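Local structure of homospermidine synthase (Legionella pneumophila subsp. pneumophila str. Philadelphia 1, 2PH5) at residues Ile32-Asp37 against Lys431-Lys436; Tyr373-Ser378 against Ser393-Ala398. The protein binds NAD in a Rossmann-type domain and probably acts as a homospermidine synthase, making the polyamine homospermidine. One frame throughout, in Å; residues are numbered along the deposited sequence.

Contact 1: residues Ile32-Asp37 against Lys431-Lys436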
ATOM      1  N   ILE A  32      16.756 -28.390 -14.524  1.00 26.93           N
ATOM      2  CA  ILE A  32      17.129 -29.117 -15.725  1.00 28.91           C
ATOM      3  C   ILE A  32      18.184 -30.177 -15.415  1.00 32.25           C
ATOM      4  O   ILE A  32      18.107 -31.311 -15.895  1.00 32.55           O
ATOM      5  CB  ILE A  32      17.676 -28.167 -16.782  1.00 27.04           C
ATOM      6  CG1 ILE A  32      16.669 -27.039 -17.020  1.00 26.45           C
ATOM      7  CG2 ILE A  32      17.948 -28.932 -18.066  1.00 27.47           C
ATOM      8  CD1 ILE A  32      17.152 -25.973 -17.973  1.00 26.85           C
ATOM      9  N   PHE A  33      19.171 -29.809 -14.609  1.00 33.53           N
ATOM     10  CA  PHE A  33      20.216 -30.753 -14.249  1.00 34.57           C
ATOM     11  C   PHE A  33      19.739 -31.694 -13.158  1.00 35.46           C
ATOM     12  O   PHE A  33      20.370 -32.710 -12.884  1.00 35.95           O
ATOM     13  CB  PHE A  33      21.468 -30.007 -13.798  1.00 33.06           C
ATOM     14  CG  PHE A  33      22.165 -29.298 -14.911  1.00 33.87           C
ATOM     15  CD1 PHE A  33      22.814 -30.020 -15.908  1.00 33.29           C
ATOM     16  CD2 PHE A  33      22.140 -27.908 -14.993  1.00 33.47           C
ATOM     17  CE1 PHE A  33      23.432 -29.366 -16.977  1.00 33.83           C
ATOM     18  CE2 PHE A  33      22.753 -27.245 -16.054  1.00 33.61           C
ATOM     19  CZ  PHE A  33      23.399 -27.974 -17.049  1.00 32.89           C
ATOM     20  N   GLU A  34      18.609 -31.360 -12.549  1.00 37.20           N
ATOM     21  CA  GLU A  34      18.051 -32.184 -11.488  1.00 39.02           C
ATOM     22  C   GLU A  34      17.175 -33.289 -12.074  1.00 39.39           C
ATOM     23  O   GLU A  34      17.088 -34.382 -11.519  1.00 41.34           O
ATOM     24  CB  GLU A  34      17.229 -31.319 -10.532  1.00 41.33           C
ATOM     25  CG  GLU A  34      16.778 -32.026  -9.263  1.00 45.36           C
ATOM     26  CD  GLU A  34      15.865 -31.163  -8.410  1.00 48.56           C
ATOM     27  OE1 GLU A  34      16.061 -29.925  -8.385  1.00 51.24           O
ATOM     28  OE2 GLU A  34      14.956 -31.716  -7.757  1.00 50.84           O
ATOM     29  N   LYS A  35      16.540 -33.003 -13.206  1.00 38.27           N
ATOM     30  CA  LYS A  35      15.664 -33.961 -13.862  1.00 38.25           C
ATOM     31  C   LYS A  35      16.274 -34.616 -15.101  1.00 37.77           C
ATOM     32  O   LYS A  35      15.721 -35.579 -15.634  1.00 37.94           O
ATOM     33  CB  LYS A  35      14.358 -33.273 -14.254  1.00 38.71           C
ATOM     34  CG  LYS A  35      13.404 -33.050 -13.108  1.00 37.88           C
ATOM     35  CD  LYS A  35      12.664 -34.320 -12.835  1.00 38.15           C
ATOM     36  CE  LYS A  35      11.511 -34.099 -11.901  1.00 38.50           C
ATOM     37  NZ  LYS A  35      10.843 -35.405 -11.684  1.00 39.65           N
ATOM     38  N   PHE A  36      17.406 -34.105 -15.566  1.00 37.43           N
ATOM     39  CA  PHE A  36      18.032 -34.665 -16.755  1.00 37.60           C
ATOM     40  C   PHE A  36      19.466 -35.101 -16.535  1.00 38.38           C
ATOM     41  O   PHE A  36      20.254 -34.387 -15.917  1.00 39.37           O
ATOM     42  CB  PHE A  36      17.964 -33.654 -17.901  1.00 33.90           C
ATOM     43  CG  PHE A  36      16.576 -33.416 -18.404  1.00 31.19           C
ATOM     44  CD1 PHE A  36      16.012 -34.260 -19.349  1.00 32.06           C
ATOM     45  CD2 PHE A  36      15.813 -32.373 -17.898  1.00 30.35           C
ATOM     46  CE1 PHE A  36      14.699 -34.067 -19.784  1.00 31.10           C
ATOM     47  CE2 PHE A  36      14.499 -32.173 -18.325  1.00 27.94           C
ATOM     48  CZ  PHE A  36      13.943 -33.020 -19.268  1.00 28.12           C
ATOM     49  N   ASP A  37      19.790 -36.292 -17.029  1.00 39.98           N
ATOM     50  CA  ASP A  37      21.139 -36.835 -16.919  1.00 41.75           C
ATOM     51  C   ASP A  37      21.884 -36.313 -18.135  1.00 41.17           C
ATOM     52  O   ASP A  37      22.400 -37.069 -18.960  1.00 42.91           O
ATOM     53  CB  ASP A  37      21.107 -38.365 -16.935  1.00 43.68           C
ATOM     54  CG  ASP A  37      22.492 -38.971 -16.891  1.00 44.28           C
ATOM     55  OD1 ASP A  37      23.327 -38.482 -16.098  1.00 44.90           O
ATOM     56  OD2 ASP A  37      22.741 -39.932 -17.645  1.00 45.38           O
ATOM     57  N   LYS A 431       4.574 -31.360  -8.394  1.00 27.68           N
ATOM     58  CA  LYS A 431       4.198 -31.488  -6.985  1.00 30.00           C
ATOM     59  C   LYS A 431       5.358 -31.456  -5.993  1.00 30.30           C
ATOM     60  O   LYS A 431       5.261 -30.843  -4.939  1.00 30.91           O
ATOM     61  CB  LYS A 431       3.388 -32.774  -6.797  1.00 31.30           C
ATOM     62  CG  LYS A 431       2.219 -32.650  -5.839  1.00 32.94           C
ATOM     63  CD  LYS A 431       1.066 -33.570  -6.257  1.00 33.78           C
ATOM     64  CE  LYS A 431      -0.191 -33.337  -5.404  1.00 34.73           C
ATOM     65  NZ  LYS A 431      -1.391 -34.104  -5.860  1.00 30.96           N
ATOM     66  N   PRO A 432       6.470 -32.135  -6.314  1.00 32.55           N
ATOM     67  CA  PRO A 432       7.628 -32.149  -5.409  1.00 32.23           C
ATOM     68  C   PRO A 432       8.314 -30.796  -5.317  1.00 32.54           C
ATOM     69  O   PRO A 432       9.240 -30.612  -4.531  1.00 34.01           O
ATOM     70  CB  PRO A 432       8.545 -33.196  -6.037  1.00 31.65           C
ATOM     71  CG  PRO A 432       7.579 -34.140  -6.675  1.00 32.99           C
ATOM     72  CD  PRO A 432       6.606 -33.186  -7.339  1.00 32.62           C
ATOM     73  N   TYR A 433       7.848 -29.851  -6.123  1.00 32.86           N
ATOM     74  CA  TYR A 433       8.430 -28.516  -6.168  1.00 32.34           C
ATOM     75  C   TYR A 433       7.477 -27.441  -5.661  1.00 31.25           C
ATOM     76  O   TYR A 433       7.854 -26.274  -5.567  1.00 32.80           O
ATOM     77  CB  TYR A 433       8.809 -28.181  -7.612  1.00 35.11           C
ATOM     78  CG  TYR A 433       9.985 -28.953  -8.164  1.00 37.05           C
ATOM     79  CD1 TYR A 433      11.287 -28.623  -7.799  1.00 38.32           C
ATOM     80  CD2 TYR A 433       9.798 -29.995  -9.074  1.00 38.60           C
ATOM     81  CE1 TYR A 433      12.377 -29.303  -8.326  1.00 40.96           C
ATOM     82  CE2 TYR A 433      10.885 -30.688  -9.610  1.00 41.37           C
ATOM     83  CZ  TYR A 433      12.176 -30.333  -9.229  1.00 42.15           C
ATOM     84  OH  TYR A 433      13.267 -30.997  -9.748  1.00 42.54           O
ATOM     85  N   LEU A 434       6.255 -27.836  -5.320  1.00 28.06           N
ATOM     86  CA  LEU A 434       5.240 -26.879  -4.892  1.00 27.17           C
ATOM     87  C   LEU A 434       4.882 -26.853  -3.406  1.00 27.15           C
ATOM     88  O   LEU A 434       3.884 -26.247  -3.013  1.00 24.95           O
ATOM     89  CB  LEU A 434       3.975 -27.108  -5.731  1.00 25.36           C
ATOM     90  CG  LEU A 434       4.210 -27.093  -7.250  1.00 21.70           C
ATOM     91  CD1 LEU A 434       2.909 -27.371  -7.997  1.00 24.33           C
ATOM     92  CD2 LEU A 434       4.762 -25.748  -7.650  1.00 20.18           C
ATOM     93  N   GLY A 435       5.705 -27.492  -2.582  1.00 28.25           N
ATOM     94  CA  GLY A 435       5.442 -27.519  -1.156  1.00 29.99           C
ATOM     95  C   GLY A 435       4.156 -28.270  -0.873  1.00 31.26           C
ATOM     96  O   GLY A 435       3.904 -29.334  -1.448  1.00 31.99           O
ATOM     97  N   LYS A 436       3.340 -27.729   0.020  1.00 31.57           N
ATOM     98  CA  LYS A 436       2.079 -28.368   0.332  1.00 33.49           C
ATOM     99  C   LYS A 436       1.051 -27.935  -0.705  1.00 31.96           C
ATOM    100  O   LYS A 436       0.815 -26.745  -0.901  1.00 29.77           O
ATOM    101  CB  LYS A 436       1.615 -27.989   1.737  1.00 36.53           C
ATOM    102  CG  LYS A 436       1.557 -26.507   1.989  1.00 42.24           C
ATOM    103  CD  LYS A 436       1.152 -26.219   3.428  1.00 48.39           C
ATOM    104  CE  LYS A 436      -0.209 -26.826   3.759  1.00 50.97           C
ATOM    105  NZ  LYS A 436      -0.742 -26.303   5.056  1.00 53.14           N
TER
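A chi1 of -171° turns CG of E34 to the far side of CB from its N, and with chi2 extended as well the glutamate reaches straight out from helix 23-35 to meet Y433, whose ring leans off a 3-10 turn with CG beside its own backbone N (chi1 -70°). E34 and Y433 reach for each other head-on, and the Y433 hydroxyl donates a weak hydrogen bond to the carboxylate, OH lying 2.7 Å from OE2 of E34. OE1 of E34, 3.3 Å from the same OH at a poor angle, sits at the ring's edge in its plane, whereas OE2 approaches the ring obliquely. The carboxylate and ring planes are turned 51° apart. K35 bends at chi2 and runs alongside Y433, pointing the other way, its CG 3.9 Å from Y433 OH and its CE at the ring edge, 4.2 Å from CE2. F36, where the chain leaves helical geometry, turns instead to helix 391-408, and the CB end of Y433 rests on A398 of that same helix. The contact thus joins the end of the first helix after the GxGxxG-like turn of the Rossmann-type domain to the loop leading into strand 436-442. Long side chains span the distance, since the nearest CA atoms, of E34 and Y433, are 11.6 Å apart; within this contact the phenol has one weak hydrogen bond and the aliphatic carbons of K35 beside it, and the nearby carboxylate would probably favour a neutral, proton-donating tyrosine.

Contact 2: residues Tyr373-Ser378 against Ser393-Ala398. With NAD (nicotinamide-adenine-dinucleotide), chain C.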
ATOM      1  N   TYR A 373      -7.821 -24.682  -4.558  1.00 25.53           N
ATOM      2  CA  TYR A 373      -6.831 -25.719  -4.770  1.00 25.07           C
ATOM      3  C   TYR A 373      -5.591 -25.054  -5.341  1.00 24.52           C
ATOM      4  O   TYR A 373      -5.685 -24.300  -6.304  1.00 24.41           O
ATOM      5  CB  TYR A 373      -7.364 -26.772  -5.738  1.00 25.76           C
ATOM      6  CG  TYR A 373      -6.428 -27.931  -5.916  1.00 27.26           C
ATOM      7  CD1 TYR A 373      -5.356 -27.851  -6.795  1.00 27.96           C
ATOM      8  CD2 TYR A 373      -6.592 -29.103  -5.177  1.00 29.83           C
ATOM      9  CE1 TYR A 373      -4.473 -28.903  -6.939  1.00 30.37           C
ATOM     10  CE2 TYR A 373      -5.708 -30.172  -5.310  1.00 28.37           C
ATOM     11  CZ  TYR A 373      -4.653 -30.064  -6.196  1.00 31.01           C
ATOM     12  OH  TYR A 373      -3.779 -31.114  -6.385  1.00 32.18           O
ATOM     13  N   GLY A 374      -4.437 -25.320  -4.736  1.00 23.84           N
ATOM     14  CA  GLY A 374      -3.208 -24.715  -5.211  1.00 23.69           C
ATOM     15  C   GLY A 374      -1.951 -25.079  -4.442  1.00 24.46           C
ATOM     16  O   GLY A 374      -1.912 -26.067  -3.702  1.00 24.28           O
ATOM     17  N   SER A 375      -0.917 -24.264  -4.627  1.00 23.48           N
ATOM     18  CA  SER A 375       0.373 -24.475  -3.990  1.00 23.70           C
ATOM     19  C   SER A 375       0.735 -23.418  -2.966  1.00 23.15           C
ATOM     20  O   SER A 375       0.623 -22.225  -3.227  1.00 22.82           O
ATOM     21  CB  SER A 375       1.474 -24.522  -5.052  1.00 26.43           C
ATOM     22  OG  SER A 375       2.733 -24.171  -4.505  1.00 26.91           O
ATOM     23  N   THR A 376       1.160 -23.868  -1.792  1.00 23.05           N
ATOM     24  CA  THR A 376       1.583 -22.965  -0.739  1.00 22.55           C
ATOM     25  C   THR A 376       3.028 -23.341  -0.489  1.00 21.52           C
ATOM     26  O   THR A 376       3.309 -24.314   0.206  1.00 24.74           O
ATOM     27  CB  THR A 376       0.795 -23.169   0.547  1.00 22.61           C
ATOM     28  OG1 THR A 376      -0.603 -23.043   0.274  1.00 27.72           O
ATOM     29  CG2 THR A 376       1.203 -22.123   1.581  1.00 23.83           C
ATOM     30  N   LEU A 377       3.941 -22.584  -1.088  1.00 20.59           N
ATOM     31  CA  LEU A 377       5.370 -22.838  -0.950  1.00 20.47           C
ATOM     32  C   LEU A 377       6.039 -21.711  -0.177  1.00 20.01           C
ATOM     33  O   LEU A 377       5.863 -20.537  -0.499  1.00 21.41           O
ATOM     34  CB  LEU A 377       6.026 -22.959  -2.334  1.00 18.83           C
ATOM     35  CG  LEU A 377       7.558 -23.080  -2.362  1.00 20.14           C
ATOM     36  CD1 LEU A 377       7.962 -24.406  -1.741  1.00 18.66           C
ATOM     37  CD2 LEU A 377       8.089 -22.977  -3.796  1.00 17.38           C
ATOM     38  N   SER A 378       6.804 -22.069   0.847  1.00 19.59           N
ATOM     39  CA  SER A 378       7.508 -21.079   1.644  1.00 18.76           C
ATOM     40  C   SER A 378       8.905 -20.942   1.077  1.00 19.44           C
ATOM     41  O   SER A 378       9.383 -21.826   0.355  1.00 17.83           O
ATOM     42  CB  SER A 378       7.611 -21.526   3.095  1.00 19.47           C
ATOM     43  OG  SER A 378       8.472 -22.647   3.202  1.00 21.68           O
ATOM     44  N   SER A 393       9.548 -17.853  -7.996  1.00 17.30           N
ATOM     45  CA  SER A 393      10.242 -18.404  -9.152  1.00 17.23           C
ATOM     46  C   SER A 393      10.126 -19.926  -9.218  1.00 18.00           C
ATOM     47  O   SER A 393       9.856 -20.486 -10.284  1.00 15.51           O
ATOM     48  CB  SER A 393      11.720 -17.998  -9.143  1.00 16.16           C
ATOM     49  OG  SER A 393      12.403 -18.567  -8.042  1.00 20.94           O
ATOM     50  N   LEU A 394      10.315 -20.593  -8.080  1.00 19.05           N
ATOM     51  CA  LEU A 394      10.250 -22.052  -8.045  1.00 21.24           C
ATOM     52  C   LEU A 394       8.927 -22.623  -8.541  1.00 21.11           C
ATOM     53  O   LEU A 394       8.898 -23.694  -9.147  1.00 21.32           O
ATOM     54  CB  LEU A 394      10.529 -22.592  -6.635  1.00 19.00           C
ATOM     55  CG  LEU A 394      10.677 -24.122  -6.579  1.00 18.99           C
ATOM     56  CD1 LEU A 394      11.716 -24.551  -7.620  1.00 16.38           C
ATOM     57  CD2 LEU A 394      11.110 -24.577  -5.180  1.00 16.89           C
ATOM     58  N   GLN A 395       7.832 -21.918  -8.296  1.00 20.43           N
ATOM     59  CA  GLN A 395       6.547 -22.424  -8.743  1.00 21.45           C
ATOM     60  C   GLN A 395       6.441 -22.288 -10.260  1.00 22.28           C
ATOM     61  O   GLN A 395       5.758 -23.075 -10.920  1.00 23.41           O
ATOM     62  CB  GLN A 395       5.402 -21.670  -8.066  1.00 19.18           C
ATOM     63  CG  GLN A 395       5.329 -21.868  -6.576  1.00 18.60           C
ATOM     64  CD  GLN A 395       4.310 -20.946  -5.921  1.00 21.03           C
ATOM     65  OE1 GLN A 395       4.341 -19.735  -6.119  1.00 22.64           O
ATOM     66  NE2 GLN A 395       3.405 -21.520  -5.135  1.00 23.12           N
ATOM     67  N   VAL A 396       7.142 -21.305 -10.816  1.00 21.10           N
ATOM     68  CA  VAL A 396       7.103 -21.080 -12.253  1.00 19.28           C
ATOM     69  C   VAL A 396       7.951 -22.081 -13.019  1.00 18.80           C
ATOM     70  O   VAL A 396       7.514 -22.620 -14.037  1.00 19.88           O
ATOM     71  CB  VAL A 396       7.583 -19.668 -12.615  1.00 21.41           C
ATOM     72  CG1 VAL A 396       7.274 -19.375 -14.069  1.00 20.54           C
ATOM     73  CG2 VAL A 396       6.933 -18.650 -11.695  1.00 22.31           C
ATOM     74  N   VAL A 397       9.161 -22.334 -12.532  1.00 17.23           N
ATOM     75  CA  VAL A 397      10.049 -23.262 -13.211  1.00 16.29           C
ATOM     76  C   VAL A 397       9.634 -24.713 -12.976  1.00 19.32           C
ATOM     77  O   VAL A 397       9.924 -25.592 -13.795  1.00 17.68           O
ATOM     78  CB  VAL A 397      11.539 -23.024 -12.795  1.00 16.96           C
ATOM     79  CG1 VAL A 397      11.953 -21.612 -13.186  1.00 15.09           C
ATOM     80  CG2 VAL A 397      11.738 -23.240 -11.303  1.00 15.09           C
ATOM     81  N   ALA A 398       8.941 -24.970 -11.870  1.00 21.72           N
ATOM     82  CA  ALA A 398       8.473 -26.325 -11.599  1.00 23.47           C
ATOM     83  C   ALA A 398       7.525 -26.705 -12.743  1.00 24.85           C
ATOM     84  O   ALA A 398       7.616 -27.797 -13.310  1.00 25.53           O
ATOM     85  CB  ALA A 398       7.746 -26.379 -10.253  1.00 21.81           C
TER
HETATM   86  PA  NAD C 501      13.570 -10.892 -17.493  1.00 27.86           P
HETATM   87  O1A NAD C 501      13.330  -9.519 -18.059  1.00 26.13           O
HETATM   88  O2A NAD C 501      14.104 -10.996 -16.107  1.00 27.37           O
HETATM   89  O5B NAD C 501      14.549 -11.747 -18.464  1.00 25.38           O
HETATM   90  C5B NAD C 501      14.321 -11.783 -19.870  1.00 27.00           C
HETATM   91  C4B NAD C 501      15.661 -12.086 -20.568  1.00 29.21           C
HETATM   92  O4B NAD C 501      15.389 -12.067 -21.952  1.00 29.00           O
HETATM   93  C3B NAD C 501      16.764 -11.055 -20.308  1.00 28.14           C
HETATM   94  O3B NAD C 501      17.938 -11.700 -19.810  1.00 29.26           O
HETATM   95  C2B NAD C 501      16.995 -10.413 -21.648  1.00 28.91           C
HETATM   96  O2B NAD C 501      18.316  -9.986 -21.891  1.00 28.66           O
HETATM   97  C1B NAD C 501      16.468 -11.459 -22.632  1.00 28.62           C
HETATM   98  N9A NAD C 501      15.940 -10.933 -23.897  1.00 29.31           N
HETATM   99  C8A NAD C 501      15.320  -9.680 -24.037  1.00 29.97           C
HETATM  100  N7A NAD C 501      15.624  -9.107 -25.219  1.00 29.74           N
HETATM  101  C5A NAD C 501      16.452  -9.966 -25.856  1.00 30.34           C
HETATM  102  C6A NAD C 501      17.071  -9.900 -27.104  1.00 29.38           C
HETATM  103  N6A NAD C 501      16.917  -8.885 -27.956  1.00 26.74           N
HETATM  104  N1A NAD C 501      17.881 -10.968 -27.462  1.00 29.57           N
HETATM  105  C2A NAD C 501      18.082 -12.056 -26.636  1.00 28.17           C
HETATM  106  N3A NAD C 501      17.477 -12.147 -25.405  1.00 29.92           N
HETATM  107  C4A NAD C 501      16.678 -11.096 -25.053  1.00 29.62           C
HETATM  108  O3  NAD C 501      12.156 -11.600 -17.529  1.00 28.99           O
HETATM  109  PN  NAD C 501      11.660 -13.083 -17.170  1.00 29.46           P
HETATM  110  O1N NAD C 501      10.466 -12.944 -16.303  1.00 29.57           O
HETATM  111  O2N NAD C 501      12.846 -13.860 -16.662  1.00 25.34           O
HETATM  112  O5D NAD C 501      11.277 -13.426 -18.668  1.00 32.91           O
HETATM  113  C5D NAD C 501      10.712 -14.630 -19.125  1.00 34.33           C
HETATM  114  C4D NAD C 501       9.230 -14.345 -19.250  1.00 35.46           C
HETATM  115  O4D NAD C 501       8.518 -15.314 -18.528  1.00 35.99           O
HETATM  116  C3D NAD C 501       8.229 -13.355 -19.807  1.00 35.59           C
HETATM  117  O3D NAD C 501       7.928 -13.623 -21.167  1.00 35.53           O
HETATM  118  C2D NAD C 501       7.042 -13.560 -18.881  1.00 35.56           C
HETATM  119  O2D NAD C 501       5.822 -13.156 -19.434  1.00 37.50           O
HETATM  120  C1D NAD C 501       7.128 -15.042 -18.539  1.00 34.30           C
HETATM  121  N1N NAD C 501       6.669 -15.443 -17.189  1.00 33.51           N
HETATM  122  C2N NAD C 501       5.646 -16.354 -17.047  1.00 32.92           C
HETATM  123  C3N NAD C 501       5.263 -16.719 -15.738  1.00 32.90           C
HETATM  124  C7N NAD C 501       4.178 -17.707 -15.488  1.00 31.18           C
HETATM  125  O7N NAD C 501       3.891 -18.010 -14.181  1.00 32.78           O
HETATM  126  N7N NAD C 501       3.517 -18.306 -16.456  1.00 30.93           N
HETATM  127  C4N NAD C 501       5.916 -16.162 -14.592  1.00 33.89           C
HETATM  128  C5N NAD C 501       6.956 -15.229 -14.784  1.00 33.84           C
HETATM  129  C6N NAD C 501       7.340 -14.867 -16.062  1.00 32.74           C
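Strand 370-378 of the mixed sheet and helix 391-408, whose V396, next to Q395, meets the cofactor from another face, pack here through one amide-hydroxyl bond and a leucine pair. The short axes pass 9.9 Å apart at 129°, and L377 and Q395 are the closest residues by CA. Q395 stretches toward the strand with chi2 extended, and its NE2 donates to OG of S375 over 2.8 Å, at an N-H...O angle of 156°. The serine oxygen lies almost in the amide plane. Because chi1 of S375 (156°) swings OG away from its backbone N, the hydroxyl faces the helix; the same OG is also hydrogen-bonded to O of L434, in the loop of contact 1. Two residues along, L377 crosses L394 at about a right angle: CD2 of L377 lies 3.7 Å from CD2 of L394 and 3.8 Å from its CB, while CG of Q395 is 4.1 Å from CD2 of L377. A382 of helix 379-385 packs against both leucines. On the cofactor side, V396 brings CG1 to 3.5 Å from C4N of the NAD nicotinamide. NE2 also makes a second, weak bond to O of D357, and the two together would favour one rotation of the buried amide; S375 OG serves two partners, and this polar tie links the strand to the helix that also carries V396 to the nicotinamide ring.

In the fold
The centres of the two contacts lie 11 Å apart, on the same side of the chain's centre. Along the sequence, contact 2 is nested within the long loop closed by contact 1: 32-37 comes first, then 373-378 and 393-398, and finally 431-436. Direct links join them, with K436 bonding T376 through the backbone as strand 436-442 pairs antiparallel with strand 370-378 at the edge of the mixed sheet, and O of Y433 packing on L394. Helix 391-408 sits between helix 23-35 and the sheet, touching L31 through L394 and V397. Through it the NAD-binding Rossmann-type part and the C-terminal part are joined; contact 2 alone reaches the nicotinamide, through V396.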